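Local coordinates for protein aromatic-amino-acid aminotransferase (Burkholderia pseudomallei, PDB 4F4E) that probably transfers the amino group of aromatic amino acids such as tyrosine to 2-oxoglutarate, using pyridoxal phosphate bound covalently to a lysine, and works as a homodimer, at residues A[170-174]-A[205-211]; A[180-186]-A[216-220]; A[347-352]-A[408-412]; A[383-388]-A[414-418]. One frame throughout, in Å; residues are numbered along the deposited sequence.

Contact 1: A[170-174]-A[205-211]; sequences YPYYD and HNPTGVD. With EDO (1,2-ethanediol), chain C; EDO (1,2-ethanediol), chain D.
Tyr172 lays the CE2 corner of its ring over the imidazole of His205, with CE2 above the centre of that five-membered ring. The two planes are turned 35° from each other and their centroids lie 4.6 Å apart, an oblique pairing in which the side chains run past one another in opposite directions. Because CG of Tyr172 stands anti to the backbone N (chi1 -171°), the phenol extends far enough for OH to donate to Val210 O at 2.7 Å. That carbonyl lies at the ring edge, and the hydroxyl meets it tilted 30° from the carbonyl plane. A 1,2-ethanediol, probably from the crystallisation liquor, covers one face of the same ring with its C1; its O1 also donates to Tyr170 OH.

Tyr173 takes the neighbouring patch. Its CD1 rests 3.7 Å from Thr208 CG2, while Val210 CG2 comes up at the ring edge.

The loop behind is tied to itself. His205 ND1 and Thr208 OG1 share a hydrogen bond of 2.8 Å, and OG1 accepts from Val210 N in an ST turn, so the threonine hydroxyl fixes both the imidazole and the turn after the cis peptide between Asn206 and Pro207. Asn206 ND2 bonds O3 of the pyridoxal-lysine residue at position 269, which places this loop in the cofactor site.

His205 NE2 reaches Ser149 on strand 146-150, and Tyr172 packs on Met185 of helix 182-189. The contact thus joins strand 167-174 to the loop between strand 197-201 and helix 214-227, with Tyr373 of strand 371-373 beside Tyr173 and Thr208.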
# COMPACT_ATOMS: atom_id res chain seq x y z
N TYR A 170 -20.02 10.11 -17.91
CA TYR A 170 -20.20 10.73 -19.19
C TYR A 170 -20.45 9.65 -20.25
O TYR A 170 -19.84 8.58 -20.19
CB TYR A 170 -19.02 11.63 -19.61
CG TYR A 170 -17.63 11.02 -19.54
CD1 TYR A 170 -17.13 10.28 -20.57
CD2 TYR A 170 -16.80 11.23 -18.44
CE1 TYR A 170 -15.84 9.73 -20.51
CE2 TYR A 170 -15.51 10.72 -18.38
CZ TYR A 170 -15.04 9.94 -19.41
OH TYR A 170 -13.76 9.37 -19.36
N PRO A 171 -21.37 9.93 -21.21
CA PRO A 171 -21.52 9.03 -22.35
C PRO A 171 -20.16 8.73 -22.97
O PRO A 171 -19.32 9.63 -23.05
CB PRO A 171 -22.41 9.82 -23.32
CG PRO A 171 -23.17 10.79 -22.44
CD PRO A 171 -22.17 11.16 -21.37
N TYR A 172 -19.95 7.48 -23.40
CA TYR A 172 -18.66 7.08 -23.97
C TYR A 172 -18.82 5.91 -24.93
O TYR A 172 -18.82 6.12 -26.15
CB TYR A 172 -17.61 6.79 -22.85
CG TYR A 172 -16.24 6.59 -23.43
CD1 TYR A 172 -15.53 7.66 -23.90
CD2 TYR A 172 -15.72 5.32 -23.64
CE1 TYR A 172 -14.29 7.50 -24.50
CE2 TYR A 172 -14.48 5.14 -24.18
CZ TYR A 172 -13.76 6.23 -24.63
OH TYR A 172 -12.51 6.07 -25.24
N TYR A 173 -19.03 4.70 -24.40
CA TYR A 173 -19.20 3.53 -25.26
C TYR A 173 -20.57 3.54 -25.96
O TYR A 173 -21.59 3.72 -25.31
CB TYR A 173 -19.10 2.26 -24.43
CG TYR A 173 -19.34 1.04 -25.28
CD1 TYR A 173 -18.40 0.63 -26.22
CD2 TYR A 173 -20.50 0.32 -25.16
CE1 TYR A 173 -18.64 -0.50 -27.03
CE2 TYR A 173 -20.74 -0.77 -25.98
CZ TYR A 173 -19.81 -1.18 -26.88
OH TYR A 173 -20.11 -2.31 -27.63
N ASP A 174 -20.57 3.29 -27.27
CA ASP A 174 -21.80 3.32 -28.08
C ASP A 174 -22.01 1.89 -28.62
O ASP A 174 -21.27 1.45 -29.49
CB ASP A 174 -21.58 4.33 -29.20
CG ASP A 174 -22.80 4.53 -30.08
OD1 ASP A 174 -23.64 3.59 -30.23
OD2 ASP A 174 -22.89 5.66 -30.64
N HIS A 205 -8.89 1.50 -23.53
CA HIS A 205 -10.05 1.63 -22.64
C HIS A 205 -10.43 0.34 -21.97
O HIS A 205 -10.53 -0.70 -22.61
CB HIS A 205 -11.27 2.22 -23.39
CG HIS A 205 -12.38 2.60 -22.47
ND1 HIS A 205 -13.49 1.78 -22.26
CD2 HIS A 205 -12.53 3.69 -21.59
CE1 HIS A 205 -14.29 2.37 -21.36
NE2 HIS A 205 -13.71 3.51 -20.92
N ASN A 206 -10.66 0.43 -20.66
CA ASN A 206 -11.03 -0.74 -19.85
C ASN A 206 -12.41 -0.40 -19.31
O ASN A 206 -12.50 0.52 -18.53
CB ASN A 206 -10.02 -0.91 -18.72
CG ASN A 206 -10.40 -2.06 -17.80
OD1 ASN A 206 -11.53 -2.57 -17.90
ND2 ASN A 206 -9.53 -2.43 -16.88
N PRO A 207 -13.49 -1.11 -19.73
CA PRO A 207 -13.50 -2.47 -20.29
C PRO A 207 -13.80 -2.63 -21.76
O PRO A 207 -13.94 -3.78 -22.20
CB PRO A 207 -14.61 -3.12 -19.47
CG PRO A 207 -15.64 -2.05 -19.35
CD PRO A 207 -14.85 -0.75 -19.27
N THR A 208 -13.92 -1.56 -22.55
CA THR A 208 -14.48 -1.73 -23.91
C THR A 208 -13.46 -1.84 -25.05
O THR A 208 -13.82 -2.32 -26.13
CB THR A 208 -15.46 -0.60 -24.28
OG1 THR A 208 -14.75 0.59 -24.49
CG2 THR A 208 -16.51 -0.42 -23.22
N GLY A 209 -12.23 -1.35 -24.84
CA GLY A 209 -11.26 -1.19 -25.89
C GLY A 209 -11.46 -0.06 -26.87
O GLY A 209 -10.71 0.09 -27.82
N VAL A 210 -12.46 0.76 -26.65
CA VAL A 210 -12.79 1.84 -27.58
C VAL A 210 -12.06 3.07 -27.14
O VAL A 210 -12.28 3.52 -26.01
CB VAL A 210 -14.31 2.11 -27.57
CG1 VAL A 210 -14.62 3.49 -28.17
CG2 VAL A 210 -15.06 0.94 -28.29
N ASP A 211 -11.22 3.61 -28.02
CA ASP A 211 -10.33 4.74 -27.69
C ASP A 211 -10.63 5.96 -28.52
O ASP A 211 -11.19 5.87 -29.63
CB ASP A 211 -8.90 4.36 -27.97
CG ASP A 211 -8.28 3.51 -26.89
OD1 ASP A 211 -8.92 3.28 -25.84
OD2 ASP A 211 -7.19 3.03 -27.12
C1 EDO C . -12.34 7.98 -21.95
O1 EDO C . -11.82 7.92 -20.64
C2 EDO C . -11.27 8.26 -23.02
O2 EDO C . -10.38 7.19 -23.14
C1 EDO D . -11.75 -5.44 -16.34
O1 EDO D . -12.49 -4.22 -16.12
C2 EDO D . -10.89 -5.78 -15.12
O2 EDO D . -9.72 -4.91 -15.11

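Contact 2: A[180-186]-A[216-220]; sequences VNFDGML and QWAQV
Phe182 fills the space between two nearly parallel helices, 182-189 and 214-227, which flank the central mixed sheet of the aminotransferase; the short segments run 16° apart with their axes 11.2 Å from each other. The ring is gripped tightly. Gln216 CB sits over one face in a CH-pi contact, 3.9 Å from the centroid, and Val220 CG2 comes against the edge at CE1. Its CZ closes to 3.4 Å from Gln216 O. On the sheet side, Val220 CG2 also meets Met185 CE, which lies at the end of a fully extended side chain that packs on Leu200 of strand 197-201.

The fit is looser at Leu186, whose CD1 comes no nearer than 4.1 Å to Gln219 O, and at Gln219, which, its chain extended beyond CG, sets its amide beside CE2 of Phe182, the planes 56° apart. At the N-terminal end the Gln216 amide is close again, NE2 lying 3.5 Å from Phe182 CB, but it also meets solvent: a water accepts from NE2 and gives a weak bond to Val180 O. Just beyond, Asn181 caps the first turn of its helix, OD1 accepting from Gly184 N at 2.9 Å from above the carbonyl plane.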
# COMPACT_ATOMS: atom_id res chain seq x y z
N VAL A 180 -17.18 5.13 -30.03
CA VAL A 180 -17.37 6.13 -28.99
C VAL A 180 -18.51 7.07 -29.41
O VAL A 180 -18.61 7.44 -30.60
CB VAL A 180 -16.07 6.92 -28.70
CG1 VAL A 180 -15.56 7.56 -29.97
CG2 VAL A 180 -16.32 7.99 -27.63
N ASN A 181 -19.39 7.39 -28.47
CA ASN A 181 -20.41 8.43 -28.66
C ASN A 181 -19.71 9.71 -28.26
O ASN A 181 -19.94 10.20 -27.17
CB ASN A 181 -21.64 8.17 -27.81
CG ASN A 181 -22.63 9.31 -27.83
OD1 ASN A 181 -22.47 10.26 -28.58
ND2 ASN A 181 -23.63 9.23 -27.00
N PHE A 182 -18.90 10.27 -29.15
CA PHE A 182 -18.10 11.43 -28.82
C PHE A 182 -18.94 12.67 -28.62
O PHE A 182 -18.61 13.52 -27.79
CB PHE A 182 -16.99 11.69 -29.83
CG PHE A 182 -16.03 12.74 -29.37
CD1 PHE A 182 -15.22 12.51 -28.25
CD2 PHE A 182 -16.07 14.01 -29.91
CE1 PHE A 182 -14.37 13.47 -27.77
CE2 PHE A 182 -15.22 15.00 -29.41
CZ PHE A 182 -14.38 14.73 -28.34
N ASP A 183 -20.03 12.78 -29.38
CA ASP A 183 -20.93 13.91 -29.22
C ASP A 183 -21.52 13.95 -27.81
O ASP A 183 -21.64 15.03 -27.20
CB ASP A 183 -22.06 13.89 -30.26
CG ASP A 183 -21.55 14.01 -31.70
OD1 ASP A 183 -20.42 14.51 -31.94
OD2 ASP A 183 -22.31 13.61 -32.60
N GLY A 184 -21.89 12.79 -27.29
CA GLY A 184 -22.47 12.70 -25.97
C GLY A 184 -21.40 12.99 -24.94
O GLY A 184 -21.66 13.68 -23.94
N MET A 185 -20.18 12.51 -25.18
CA MET A 185 -19.10 12.78 -24.22
C MET A 185 -18.85 14.28 -24.13
O MET A 185 -18.81 14.86 -23.07
CB MET A 185 -17.81 12.13 -24.67
CG MET A 185 -16.66 12.38 -23.70
SD MET A 185 -15.17 11.43 -24.14
CE MET A 185 -14.01 12.01 -22.89
N LEU A 186 -18.65 14.91 -25.28
CA LEU A 186 -18.30 16.30 -25.27
C LEU A 186 -19.44 17.13 -24.68
O LEU A 186 -19.21 18.10 -23.92
CB LEU A 186 -17.94 16.76 -26.68
CG LEU A 186 -16.93 17.90 -26.55
CD1 LEU A 186 -15.56 17.31 -26.18
CD2 LEU A 186 -16.90 18.70 -27.83
N GLN A 216 -9.98 13.94 -31.30
CA GLN A 216 -11.01 13.96 -30.29
C GLN A 216 -10.37 14.36 -28.95
O GLN A 216 -10.98 15.09 -28.15
CB GLN A 216 -11.72 12.61 -30.20
CG GLN A 216 -12.56 12.30 -31.45
CD GLN A 216 -13.04 10.85 -31.49
OE1 GLN A 216 -12.29 9.95 -31.13
NE2 GLN A 216 -14.30 10.64 -31.89
N TRP A 217 -9.15 13.90 -28.73
CA TRP A 217 -8.42 14.27 -27.52
C TRP A 217 -8.22 15.77 -27.49
O TRP A 217 -8.38 16.39 -26.42
CB TRP A 217 -7.09 13.58 -27.43
CG TRP A 217 -7.14 12.21 -26.81
CD1 TRP A 217 -6.80 10.99 -27.40
CD2 TRP A 217 -7.52 11.89 -25.45
NE1 TRP A 217 -6.94 9.95 -26.51
CE2 TRP A 217 -7.37 10.44 -25.30
CE3 TRP A 217 -7.95 12.65 -24.38
CZ2 TRP A 217 -7.65 9.80 -24.13
CZ3 TRP A 217 -8.23 11.99 -23.19
CH2 TRP A 217 -8.10 10.60 -23.08
N ALA A 218 -7.93 16.39 -28.64
CA ALA A 218 -7.71 17.86 -28.64
C ALA A 218 -8.98 18.61 -28.23
O ALA A 218 -8.91 19.65 -27.54
CB ALA A 218 -7.20 18.33 -30.02
N GLN A 219 -10.13 18.09 -28.63
CA GLN A 219 -11.40 18.71 -28.25
C GLN A 219 -11.63 18.56 -26.75
O GLN A 219 -12.11 19.47 -26.09
CB GLN A 219 -12.57 18.13 -29.00
CG GLN A 219 -12.43 18.39 -30.50
CD GLN A 219 -13.55 17.80 -31.32
OE1 GLN A 219 -14.64 18.37 -31.37
NE2 GLN A 219 -13.28 16.71 -32.00
N VAL A 220 -11.30 17.38 -26.23
CA VAL A 220 -11.44 17.15 -24.80
C VAL A 220 -10.58 18.12 -24.00
O VAL A 220 -11.06 18.74 -23.05
CB VAL A 220 -11.15 15.69 -24.40
CG1 VAL A 220 -11.19 15.56 -22.90
CG2 VAL A 220 -12.18 14.76 -25.04
O HOH W 1 -16.35 8.64 -32.81

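Contact 3: A[347-352]-A[408-412]; sequences GLVERL and LDVVA
With CG of Arg351 anti to its carbonyl carbon (chi1 -73°) and the chain extended from CG to NE, the guanidinium is carried across to the start of helix 408-419. Asp409 turns its carboxylate to meet it, CG lying beside the backbone N. The salt bridge that results is short and lopsided: Arg351 NE donates to Asp409 OD1 at 2.6 Å and almost straight, 169° at the hydrogen, while NH2 adds only a weak bond to that same oxygen. OD1 lies in the guanidinium plane, yet the carboxylate is met from above its own plane, so this is not the flat two-oxygen pairing.

A second bond limits rotation of the guanidinium. NH1 turns back to Gly347 O, one turn earlier in its own helix, at 3.1 Å; the helical bond from Arg351 N reaches that oxygen from the opposite face of the carbonyl. Leu408 CD2 then covers one face of the guanidinium, 3.6 Å above its centre.

Long helix 324-354 here crosses the C-terminal helix at -48°, the segment axes 10.0 Å apart, in the part of the aminotransferase fold remote from the large sheet. Gly347, without a side chain, lets Leu408 CD2 come within 4.1 Å of its CA.

Beneath the charged pair the surfaces are apolar. Ala412 CB lodges between Leu348 CD1 and Arg351 CB, 3.8 Å from each, and Leu408 CD1 lies against Leu348 CB. Leu352 CD2 reaches the backbone at Ala412 O, and its side chain also packs on Phe361.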
# COMPACT_ATOMS: atom_id res chain seq x y z
N GLY A 347 -7.07 -12.41 -36.05
CA GLY A 347 -7.39 -13.82 -36.28
C GLY A 347 -8.85 -14.09 -35.95
O GLY A 347 -9.49 -14.86 -36.65
N LEU A 348 -9.39 -13.47 -34.90
CA LEU A 348 -10.80 -13.66 -34.56
C LEU A 348 -11.68 -13.05 -35.64
O LEU A 348 -12.64 -13.66 -36.15
CB LEU A 348 -11.14 -13.11 -33.17
CG LEU A 348 -12.57 -13.27 -32.63
CD1 LEU A 348 -13.01 -14.74 -32.47
CD2 LEU A 348 -12.73 -12.51 -31.33
N VAL A 349 -11.34 -11.83 -36.06
CA VAL A 349 -12.12 -11.20 -37.13
C VAL A 349 -12.13 -12.05 -38.40
O VAL A 349 -13.19 -12.29 -38.98
CB VAL A 349 -11.57 -9.80 -37.44
CG1 VAL A 349 -12.34 -9.19 -38.61
CG2 VAL A 349 -11.67 -8.90 -36.19
N GLU A 350 -10.96 -12.52 -38.82
CA GLU A 350 -10.88 -13.32 -40.05
C GLU A 350 -11.75 -14.58 -39.94
O GLU A 350 -12.45 -14.96 -40.90
CB GLU A 350 -9.46 -13.78 -40.34
CG GLU A 350 -8.44 -12.74 -40.80
CD GLU A 350 -6.99 -13.27 -40.65
OE1 GLU A 350 -6.75 -14.24 -39.88
OE2 GLU A 350 -6.08 -12.71 -41.30
N ARG A 351 -11.65 -15.26 -38.80
CA ARG A 351 -12.36 -16.51 -38.59
C ARG A 351 -13.87 -16.35 -38.57
O ARG A 351 -14.59 -17.19 -39.12
CB ARG A 351 -11.87 -17.18 -37.30
CG ARG A 351 -10.48 -17.77 -37.47
CD ARG A 351 -9.88 -18.06 -36.12
NE ARG A 351 -8.66 -18.84 -36.22
CZ ARG A 351 -7.51 -18.37 -36.69
NH1 ARG A 351 -7.36 -17.11 -37.08
NH2 ARG A 351 -6.48 -19.18 -36.77
N LEU A 352 -14.35 -15.26 -37.94
CA LEU A 352 -15.79 -15.01 -37.88
C LEU A 352 -16.32 -14.58 -39.23
O LEU A 352 -17.44 -14.91 -39.58
CB LEU A 352 -16.11 -13.99 -36.78
CG LEU A 352 -15.87 -14.52 -35.37
CD1 LEU A 352 -15.97 -13.43 -34.34
CD2 LEU A 352 -16.81 -15.68 -35.01
N LEU A 408 -7.73 -20.03 -29.91
CA LEU A 408 -8.38 -19.06 -30.82
C LEU A 408 -9.47 -19.74 -31.67
O LEU A 408 -10.55 -19.21 -31.83
CB LEU A 408 -7.37 -18.34 -31.71
CG LEU A 408 -7.95 -17.32 -32.69
CD1 LEU A 408 -8.83 -16.26 -32.03
CD2 LEU A 408 -6.82 -16.69 -33.46
N ASP A 409 -9.18 -20.93 -32.19
CA ASP A 409 -10.12 -21.55 -33.08
C ASP A 409 -11.31 -22.11 -32.32
O ASP A 409 -12.44 -22.07 -32.80
CB ASP A 409 -9.45 -22.65 -33.88
CG ASP A 409 -8.30 -22.12 -34.68
OD1 ASP A 409 -8.50 -21.37 -35.60
OD2 ASP A 409 -7.16 -22.40 -34.35
N VAL A 410 -11.03 -22.66 -31.15
CA VAL A 410 -12.07 -23.15 -30.26
C VAL A 410 -13.08 -22.03 -29.93
O VAL A 410 -14.30 -22.19 -30.07
CB VAL A 410 -11.43 -23.76 -29.02
CG1 VAL A 410 -12.49 -24.11 -27.99
CG2 VAL A 410 -10.64 -25.03 -29.41
N VAL A 411 -12.54 -20.87 -29.55
CA VAL A 411 -13.36 -19.74 -29.19
C VAL A 411 -14.14 -19.20 -30.39
O VAL A 411 -15.38 -18.94 -30.29
CB VAL A 411 -12.52 -18.59 -28.56
CG1 VAL A 411 -13.34 -17.30 -28.44
CG2 VAL A 411 -11.98 -19.00 -27.19
N ALA A 412 -13.47 -19.03 -31.54
CA ALA A 412 -14.14 -18.51 -32.72
C ALA A 412 -15.28 -19.42 -33.18
O ALA A 412 -16.38 -18.96 -33.52
CB ALA A 412 -13.16 -18.30 -33.86

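Contact 4: A[383-388]-A[414-418]; sequences RLREEF and AIAAV
Helices 378-388 and 408-419 cross steeply here, the segment axes 10.0 Å apart and their directions at 111°, the CA atoms pairing most closely being Leu384 with Val418 and Phe388 with Ala414. Val418 is a knob in the hole formed by Arg383, Leu384, Glu387 and Phe388; its CG2 methyl goes in, 3.9 Å from Leu384 CA, while CG1 lies alongside the guanidinium of Arg383.

Phe388 closes one end. Its ring lies over the backbone of Ala414, CA standing above the ring centre in a CH-pi contact, 4.3 Å from the centroid. Farther along, CZ meets Ala417 CB at 3.5 Å. Leu384 works from beneath: with CG anti to the backbone N (chi1 -173°), CD1 comes to rest 3.7 Å from Ala414 CB and close to Ile415. Small alanines on the C-terminal helix leave room for both the ring and the leucine. Ile390 of strand 390-391 touches Leu384 and Ala414, continuing the apolar layer inward.

Arg383 reaches over the other end, its chain bent at chi3, and NH2 donates to Val418 O at 3.0 Å. The oxygen lies in the guanidinium plane, with 162° at the hydrogen. This carbonyl is near the C-terminus of its helix, where the dipole is negative, so the arginine probably gains electrostatically there, while the part below rests on apolar packing and the CH-pi contact.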
# COMPACT_ATOMS: atom_id res chain seq x y z
N ARG A 383 -25.19 -19.00 -23.19
CA ARG A 383 -25.11 -20.17 -24.08
C ARG A 383 -23.66 -20.52 -24.32
O ARG A 383 -23.31 -21.70 -24.30
CB ARG A 383 -25.77 -19.94 -25.45
CG ARG A 383 -27.30 -19.94 -25.41
CD ARG A 383 -27.92 -20.34 -26.74
NE ARG A 383 -27.61 -19.45 -27.87
CZ ARG A 383 -28.12 -18.22 -28.05
NH1 ARG A 383 -28.96 -17.64 -27.18
NH2 ARG A 383 -27.77 -17.52 -29.12
N LEU A 384 -22.82 -19.51 -24.53
CA LEU A 384 -21.41 -19.75 -24.81
C LEU A 384 -20.78 -20.50 -23.64
O LEU A 384 -19.91 -21.33 -23.83
CB LEU A 384 -20.71 -18.41 -25.10
CG LEU A 384 -19.27 -18.33 -25.57
CD1 LEU A 384 -19.16 -18.96 -26.98
CD2 LEU A 384 -18.77 -16.86 -25.57
N ARG A 385 -21.22 -20.19 -22.41
CA ARG A 385 -20.69 -20.82 -21.21
C ARG A 385 -21.20 -22.26 -21.09
O ARG A 385 -20.43 -23.21 -20.96
CB ARG A 385 -21.06 -19.99 -19.97
CG ARG A 385 -20.70 -20.66 -18.68
CD ARG A 385 -21.08 -19.83 -17.45
NE ARG A 385 -22.52 -19.68 -17.35
CZ ARG A 385 -23.19 -18.56 -17.61
NH1 ARG A 385 -22.54 -17.45 -18.03
NH2 ARG A 385 -24.51 -18.55 -17.48
N GLU A 386 -22.51 -22.42 -21.19
CA GLU A 386 -23.14 -23.71 -20.95
C GLU A 386 -22.81 -24.71 -22.06
O GLU A 386 -22.45 -25.85 -21.78
CB GLU A 386 -24.65 -23.53 -20.84
CG GLU A 386 -25.02 -22.75 -19.58
CD GLU A 386 -26.44 -22.20 -19.57
OE1 GLU A 386 -26.89 -21.80 -18.47
OE2 GLU A 386 -27.12 -22.11 -20.63
N GLU A 387 -22.93 -24.25 -23.31
CA GLU A 387 -22.78 -25.13 -24.45
C GLU A 387 -21.31 -25.43 -24.76
O GLU A 387 -21.01 -26.51 -25.25
CB GLU A 387 -23.48 -24.56 -25.66
CG GLU A 387 -24.99 -24.50 -25.46
CD GLU A 387 -25.72 -23.90 -26.63
OE1 GLU A 387 -25.07 -23.20 -27.42
OE2 GLU A 387 -26.94 -24.19 -26.79
N PHE A 388 -20.42 -24.48 -24.45
CA PHE A 388 -19.04 -24.52 -24.96
C PHE A 388 -17.95 -24.34 -23.94
O PHE A 388 -16.79 -24.52 -24.27
CB PHE A 388 -18.87 -23.57 -26.17
CG PHE A 388 -19.74 -23.94 -27.31
CD1 PHE A 388 -19.42 -25.03 -28.09
CD2 PHE A 388 -20.91 -23.26 -27.58
CE1 PHE A 388 -20.20 -25.41 -29.14
CE2 PHE A 388 -21.72 -23.67 -28.62
CZ PHE A 388 -21.38 -24.73 -29.39
N ALA A 414 -16.91 -21.60 -31.32
CA ALA A 414 -17.99 -21.54 -30.34
C ALA A 414 -18.86 -20.30 -30.57
O ALA A 414 -20.10 -20.39 -30.60
CB ALA A 414 -17.44 -21.57 -28.93
N ILE A 415 -18.23 -19.16 -30.81
CA ILE A 415 -18.98 -17.93 -31.10
C ILE A 415 -19.83 -18.07 -32.35
O ILE A 415 -21.03 -17.73 -32.36
CB ILE A 415 -18.04 -16.71 -31.17
CG1 ILE A 415 -17.45 -16.41 -29.78
CG2 ILE A 415 -18.77 -15.47 -31.70
CD1 ILE A 415 -16.32 -15.42 -29.75
N ALA A 416 -19.24 -18.62 -33.40
CA ALA A 416 -19.98 -18.89 -34.62
C ALA A 416 -21.20 -19.79 -34.39
O ALA A 416 -22.30 -19.55 -34.98
CB ALA A 416 -19.05 -19.47 -35.66
N ALA A 417 -21.06 -20.79 -33.52
CA ALA A 417 -22.14 -21.67 -33.18
C ALA A 417 -23.27 -20.94 -32.45
O ALA A 417 -24.44 -21.19 -32.76
CB ALA A 417 -21.67 -22.86 -32.39
N VAL A 418 -22.92 -20.09 -31.51
CA VAL A 418 -23.91 -19.36 -30.70
C VAL A 418 -24.63 -18.31 -31.56
O VAL A 418 -25.84 -18.11 -31.37
CB VAL A 418 -23.25 -18.67 -29.51
CG1 VAL A 418 -24.16 -17.62 -28.87
CG2 VAL A 418 -22.78 -19.71 -28.49

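Contacts 1 and 2 are neighbours, one toward the edge of the large sheet and one between helices lying on it, and touch directly, Tyr172 O lying close to Asn181 N; contacts 3 and 4 share helix 408-419 and meet where Leu352 packs on Ile415. The two pairs are well apart, contact 2 and contact 4 having centres about 35 Å from each other. Contact 1 is buried beside the cofactor, its loop held by several internal side-chain bonds; contact 3, also buried, carries a salt bridge at its rim. Contacts 2 and 4 are only partly buried: a water, weakly held on one side, bridges the first, built round Phe182, and an arginine-to-carbonyl bond spans the second, built round the knob Val418.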